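Local coordinates for protein antitoxin RelF (Mycobacterium tuberculosis, PDB 3G5O) that neutralizes its partner toxin RelG by binding it, and with that toxin binds DNA and represses their own promoter, at residues 84-87 and 88-92. Sequence-based numbering, arbitrary orientation.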
loop_
_atom_site.group_PDB
_atom_site.type_symbol
_atom_site.label_atom_id
_atom_site.label_comp_id
_atom_site.label_asym_id
_atom_site.label_seq_id
_atom_site.Cartn_x
_atom_site.Cartn_y
_atom_site.Cartn_z
ATOM N N TYR A 84 25.436 10.729 -11.402
ATOM C CA TYR A 84 26.734 10.061 -11.520
ATOM C C TYR A 84 26.546 8.762 -12.291
ATOM O O TYR A 84 25.551 8.038 -12.076
ATOM C CB TYR A 84 27.314 9.747 -10.112
ATOM C CG TYR A 84 27.574 11.033 -9.333
ATOM C CD1 TYR A 84 28.828 11.647 -9.371
ATOM C CD2 TYR A 84 26.540 11.661 -8.641
ATOM C CE1 TYR A 84 29.046 12.854 -8.700
ATOM C CE2 TYR A 84 26.739 12.831 -7.941
ATOM C CZ TYR A 84 27.989 13.438 -7.979
ATOM O OH TYR A 84 28.161 14.636 -7.315
ATOM N N GLY A 85 27.502 8.440 -13.153
ATOM C CA GLY A 85 27.408 7.189 -13.939
ATOM C C GLY A 85 28.326 6.090 -13.419
ATOM O O GLY A 85 28.990 6.252 -12.401
ATOM N N GLU A 86 28.390 4.981 -14.158
ATOM C CA GLU A 86 29.100 3.787 -13.716
ATOM C C GLU A 86 30.550 4.005 -13.298
ATOM O O GLU A 86 30.949 3.564 -12.202
ATOM C CB GLU A 86 29.047 2.715 -14.801
ATOM C CG GLU A 86 29.837 1.471 -14.376
ATOM C CD GLU A 86 29.609 0.278 -15.294
ATOM O OE1 GLU A 86 28.994 0.444 -16.375
ATOM O OE2 GLU A 86 30.040 -0.836 -14.914
ATOM N N ASP A 87 31.343 4.666 -14.141
ATOM C CA ASP A 87 32.774 4.803 -13.803
ATOM C C ASP A 87 32.967 5.607 -12.535
ATOM O O ASP A 87 33.756 5.208 -11.678
ATOM C CB ASP A 87 33.642 5.363 -14.977
ATOM C CG ASP A 87 33.661 4.421 -16.192
ATOM O OD1 ASP A 87 33.591 3.180 -15.997
ATOM O OD2 ASP A 87 33.701 4.922 -17.357
ATOM N N GLU A 88 32.216 6.703 -12.383
ATOM C CA GLU A 88 32.326 7.502 -11.193
ATOM C C GLU A 88 31.909 6.759 -9.928
ATOM O O GLU A 88 32.575 6.865 -8.889
ATOM C CB GLU A 88 31.484 8.779 -11.304
ATOM C CG GLU A 88 31.897 9.704 -12.440
ATOM C CD GLU A 88 30.715 10.542 -12.912
ATOM O OE1 GLU A 88 29.807 10.027 -13.607
ATOM O OE2 GLU A 88 30.680 11.731 -12.544
ATOM N N ILE A 89 30.797 6.030 -10.007
ATOM C CA ILE A 89 30.289 5.330 -8.843
ATOM C C ILE A 89 31.245 4.188 -8.472
ATOM O O ILE A 89 31.553 4.014 -7.302
ATOM C CB ILE A 89 28.833 4.788 -9.080
ATOM C CG1 ILE A 89 27.817 5.926 -9.172
ATOM C CG2 ILE A 89 28.401 3.812 -7.956
ATOM C CD1 ILE A 89 27.515 6.629 -7.866
ATOM N N ARG A 90 31.697 3.405 -9.462
ATOM C CA ARG A 90 32.624 2.295 -9.199
ATOM C C ARG A 90 33.917 2.801 -8.576
ATOM O O ARG A 90 34.428 2.209 -7.610
ATOM C CB ARG A 90 32.913 1.487 -10.468
ATOM C CG ARG A 90 31.714 0.637 -10.974
ATOM C CD ARG A 90 32.216 -0.348 -11.964
ATOM N NE ARG A 90 31.192 -1.277 -12.454
ATOM C CZ ARG A 90 30.811 -2.371 -11.794
ATOM N NH1 ARG A 90 31.359 -2.654 -10.603
ATOM N NH2 ARG A 90 29.902 -3.197 -12.335
ATOM N N ALA A 91 34.426 3.916 -9.083
ATOM C CA ALA A 91 35.638 4.478 -8.483
ATOM C C ALA A 91 35.412 5.105 -7.112
ATOM O O ALA A 91 36.226 4.916 -6.227
ATOM C CB ALA A 91 36.345 5.470 -9.450
ATOM N N GLU A 92 34.311 5.812 -6.881
ATOM C CA GLU A 92 34.131 6.374 -5.530
ATOM C C GLU A 92 33.919 5.294 -4.448
ATOM O O GLU A 92 34.350 5.452 -3.296
ATOM C CB GLU A 92 32.953 7.352 -5.494
ATOM C CG GLU A 92 32.607 7.895 -4.113
ATOM C CD GLU A 92 31.415 8.829 -4.155
ATOM O OE1 GLU A 92 30.849 8.998 -5.258
ATOM O OE2 GLU A 92 31.030 9.401 -3.110
HETATM O O HOH W 1 29.021 -3.159 -15.431
#
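E88 turns its carboxylate back past the start of helix 86-93, against the backbone of Y84 and G85, an example of how a helix start can be capped from within. G85 holds the N-cap position, and its N-H, which lies ahead of the helix, is taken by E88 OE1 at 2.8 Å from G85 N in an almost straight bond. This is the half of a capping box in which the residue three positions on accepts from the N-cap amide; glycine has no side chain to return the bond. The donor meets OE1 from above the carboxylate plane, 43° out of it. A first torsion that sets CG beside the backbone N (chi1 -61°) brings the E88 carboxylate against G85 N, and OE2 comes obliquely to Y84 CD1 at 3.7 Å. Beside the cap, I89 CD1 meets Y84 CB at 3.8 Å, an apolar contact, and I89 N donates to G85 O, the first of the i+4 to i backbone bonds, followed by R90 N to E86 O and A91 N to D87 O.

Across the first turn, E86 and R90 run side by side, their outer groups joined in a salt bridge; R97 adds a second partner for E86 and also pairs with D87. Y84 extends the sheet onto an antiparallel strand of the toxin chain, while the helix joins the interface through R90 NH1, salt-bridged to E43 of the toxin chain, and I89, packed on its V42. A water bridges E86 OE2 and R90 NH2, while R90 NE reaches the anti lone pair of E86 OE2 at 2.8 Å, with that oxygen only 1° out of the guanidinium plane.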